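Local coordinates for protein transport protein SECE2 (Mycobacterium tuberculosis, PDB 3ONR) that binds calcium ions at the interfaces between three subunits of a hollow spherical dodecamer and may also sequester other small ligands, at the interface of chains A and B. Residues are numbered along the deposited sequence; one frame, centred on the assembly and turned at random. Chains: chain A/B, Protein transport protein SECE2.

The interface of chains A and B. Residues chain A 5-7, 63, 66; chain B 8-11, 59.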
ATOM      1  N   TYR A   5      10.422 -13.976  18.725  1.00 20.03           N
ATOM      2  CA  TYR A   5       9.535 -14.806  17.967  1.00 18.69           C
ATOM      3  C   TYR A   5       9.894 -14.771  16.473  1.00 19.01           C
ATOM      4  O   TYR A   5      10.490 -13.783  15.998  1.00 18.02           O
ATOM      5  CB  TYR A   5       8.127 -14.272  18.062  1.00 20.38           C
ATOM      6  CG  TYR A   5       7.656 -14.203  19.492  1.00 22.21           C
ATOM      7  CD1 TYR A   5       8.005 -13.132  20.315  1.00 27.06           C
ATOM      8  CD2 TYR A   5       6.763 -15.193  19.987  1.00 29.94           C
ATOM      9  CE1 TYR A   5       7.600 -13.098  21.633  1.00 32.58           C
ATOM     10  CE2 TYR A   5       6.373 -15.196  21.355  1.00 32.35           C
ATOM     11  CZ  TYR A   5       6.749 -14.124  22.137  1.00 35.86           C
ATOM     12  OH  TYR A   5       6.354 -14.045  23.486  1.00 43.38           O
ATOM     13  N   LYS A   6       9.588 -15.845  15.797  1.00 18.18           N
ATOM     14  CA  LYS A   6       9.787 -15.913  14.356  1.00 18.38           C
ATOM     15  C   LYS A   6       8.461 -15.795  13.685  1.00 17.05           C
ATOM     16  O   LYS A   6       7.437 -16.243  14.229  1.00 18.93           O
ATOM     17  CB  LYS A   6      10.454 -17.255  13.993  1.00 19.46           C
ATOM     18  CG  LYS A   6      10.731 -17.340  12.464  1.00 27.08           C
ATOM     19  CD  LYS A   6      11.723 -18.468  12.195  1.00 33.33           C
ATOM     20  CE  LYS A   6      11.723 -18.830  10.733  1.00 37.86           C
ATOM     21  NZ  LYS A   6      12.371 -17.852   9.864  1.00 39.41           N
ATOM     22  N   VAL A   7       8.420 -15.113  12.559  1.00 16.07           N
ATOM     23  CA  VAL A   7       7.117 -14.905  11.867  1.00 16.38           C
ATOM     24  C   VAL A   7       7.245 -15.590  10.516  1.00 19.55           C
ATOM     25  O   VAL A   7       8.196 -15.259   9.734  1.00 20.71           O
ATOM     26  CB  VAL A   7       6.915 -13.350  11.570  1.00 18.07           C
ATOM     27  CG1 VAL A   7       5.528 -13.083  10.832  1.00 21.28           C
ATOM     28  CG2 VAL A   7       7.003 -12.625  12.831  1.00 18.05           C
ATOM     29  N   SER A  63       3.102 -16.320  14.019  1.00 18.32           N
ATOM     30  CA  SER A  63       4.405 -16.211  14.698  1.00 20.02           C
ATOM     31  C   SER A  63       4.487 -17.167  15.864  1.00 21.64           C
ATOM     32  O   SER A  63       3.454 -17.628  16.371  1.00 23.68           O
ATOM     33  CB  SER A  63       4.630 -14.789  15.147  1.00 22.46           C
ATOM     34  OG  SER A  63       3.545 -14.351  15.966  1.00 25.86           O
ATOM     35  N   MET A  66      10.948 -18.420  19.342  1.00 25.51           N
ATOM     36  CA  MET A  66      12.171 -19.096  18.843  1.00 27.97           C
ATOM     37  C   MET A  66      12.705 -19.941  19.941  1.00 30.96           C
ATOM     38  O   MET A  66      12.963 -19.408  20.969  1.00 33.42           O
ATOM     39  CB  MET A  66      13.295 -18.096  18.589  1.00 30.03           C
ATOM     40  CG  MET A  66      13.040 -17.164  17.413  1.00 30.61           C
ATOM     41  SD  MET A  66      14.523 -16.115  17.139  1.00 39.70           S
ATOM     42  CE  MET A  66      13.899 -15.807  15.510  1.00 26.38           C
TER
ATOM     43  N   ILE B   8      14.542 -13.234   6.987  1.00 15.70           N
ATOM     44  CA  ILE B   8      13.571 -13.693   8.012  1.00 16.30           C
ATOM     45  C   ILE B   8      12.868 -12.491   8.674  1.00 16.93           C
ATOM     46  O   ILE B   8      13.380 -11.394   8.660  1.00 15.25           O
ATOM     47  CB  ILE B   8      14.215 -14.548   9.140  1.00 17.32           C
ATOM     48  CG1 ILE B   8      15.253 -13.783   9.930  1.00 17.57           C
ATOM     49  CG2 ILE B   8      14.910 -15.841   8.538  1.00 18.83           C
ATOM     50  CD1 ILE B   8      15.706 -14.610  11.241  1.00 26.06           C
ATOM     51  N   ASP B   9      11.632 -12.709   9.135  1.00 15.56           N
ATOM     52  CA  ASP B   9      10.989 -11.643   9.920  1.00 14.83           C
ATOM     53  C   ASP B   9      10.941 -12.185  11.371  1.00 14.17           C
ATOM     54  O   ASP B   9      10.648 -13.378  11.640  1.00 12.93           O
ATOM     55  CB  ASP B   9       9.535 -11.388   9.447  1.00 16.40           C
ATOM     56  CG  ASP B   9       9.477 -10.636   8.110  1.00 25.42           C
ATOM     57  OD1 ASP B   9      10.510 -10.217   7.585  1.00 32.07           O
ATOM     58  OD2 ASP B   9       8.364 -10.481   7.559  1.00 39.81           O
ATOM     59  N   ILE B  10      11.202 -11.277  12.303  1.00 13.53           N
ATOM     60  CA  ILE B  10      11.239 -11.659  13.697  1.00 14.65           C
ATOM     61  C   ILE B  10      10.550 -10.557  14.510  1.00 14.66           C
ATOM     62  O   ILE B  10      10.459  -9.427  14.068  1.00 15.13           O
ATOM     63  CB  ILE B  10      12.716 -11.771  14.157  1.00 16.35           C
ATOM     64  CG1 ILE B  10      13.465 -10.461  13.914  1.00 14.31           C
ATOM     65  CG2 ILE B  10      13.429 -12.981  13.449  1.00 15.47           C
ATOM     66  CD1 ILE B  10      14.966 -10.504  14.337  1.00 22.58           C
ATOM     67  N   ILE B  11      10.055 -10.954  15.671  1.00 13.05           N
ATOM     68  CA  ILE B  11       9.418 -10.006  16.596  1.00 12.80           C
ATOM     69  C   ILE B  11      10.157  -9.995  17.928  1.00 14.55           C
ATOM     70  O   ILE B  11      10.491 -11.089  18.499  1.00 15.92           O
ATOM     71  CB  ILE B  11       7.965 -10.416  16.812  1.00 15.12           C
ATOM     72  CG1 ILE B  11       7.167 -10.233  15.474  1.00 12.37           C
ATOM     73  CG2 ILE B  11       7.256  -9.536  17.967  1.00 16.09           C
ATOM     74  CD1 ILE B  11       5.714 -10.844  15.613  1.00 16.38           C
ATOM     75  N   LYS B  59       8.025  -5.848  14.758  1.00 13.52           N
ATOM     76  CA  LYS B  59       8.396  -6.930  13.787  1.00 13.13           C
ATOM     77  C   LYS B  59       9.446  -6.305  12.870  1.00 13.07           C
ATOM     78  O   LYS B  59       9.249  -5.145  12.326  1.00 12.11           O
ATOM     79  CB  LYS B  59       7.139  -7.361  12.997  1.00 15.11           C
ATOM     80  CG  LYS B  59       7.536  -8.321  11.890  1.00 12.92           C
ATOM     81  CD  LYS B  59       6.455  -8.150  10.861  1.00 24.87           C
ATOM     82  CE  LYS B  59       5.575  -9.185  10.897  1.00 32.55           C
ATOM     83  NZ  LYS B  59       4.618  -9.018   9.649  1.00 37.38           N
TER
HETATM   84  O   HOH W   1      10.691 -15.451   8.775  1.00  5.54           O
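A:Val7 and B:Ile11 meet at the apolar centre of this contact, a worked example of how two subunits can pair short stretches of strand in antiparallel register. The two side chains cross at about a right angle, and the valine methyl CG2 lies 3.5 Å from CD1 at the tip of B:Ile11. Because CG1 of A:Val7 stands anti to its backbone N (chi1 -180°), CG2 is the methyl turned to the isoleucine, and CG1 lies nearer the aliphatic CE of B:Lys59. The CB of A:Ser63 borders the same isoleucine tip more loosely. On the opposite face of the paired strands, the terminal methyl CE of A:Met66 comes within 3.5 Å of CG2 of B:Ile10, carried there by a chain extended beyond CG.

Between these apolar contacts runs the backbone ladder. A:Tyr5 and B:Ile11 exchange bonds in both directions: A:Tyr5 N donates to B:Ile11 O at 2.9 Å, in the carbonyl plane, and B:Ile11 N returns the bond to A:Tyr5 O from a position above that carbonyl's plane. The same B:Ile11 oxygen lies at the edge of the tyrosine ring, 3.7 Å from CD1. Further along, A:Val7 N donates to B:Asp9 O at 3.0 Å, its donor likewise raised from the carbonyl plane.

At the polar rim, direct pairing gives way to water. Water 1 lies 2.7 Å from A:Val7 O and 2.9 Å from B:Asp9 N, continuing the ladder where the strands diverge. The side-chain nitrogen NZ of A:Lys6 reaches this water at 3.1 Å through a bend at chi4 (73°), which also brings NZ beside the CG2 methyl of B:Ile8.

Both partners contribute strand 4-14, flanked by strand 54-65 through A:Ser63 and B:Lys59; the strand pairing links two subunits of the dodecamer, and this patch, part of a larger interface that is not exactly two-fold, probably forms part of the wall of its hollow sphere.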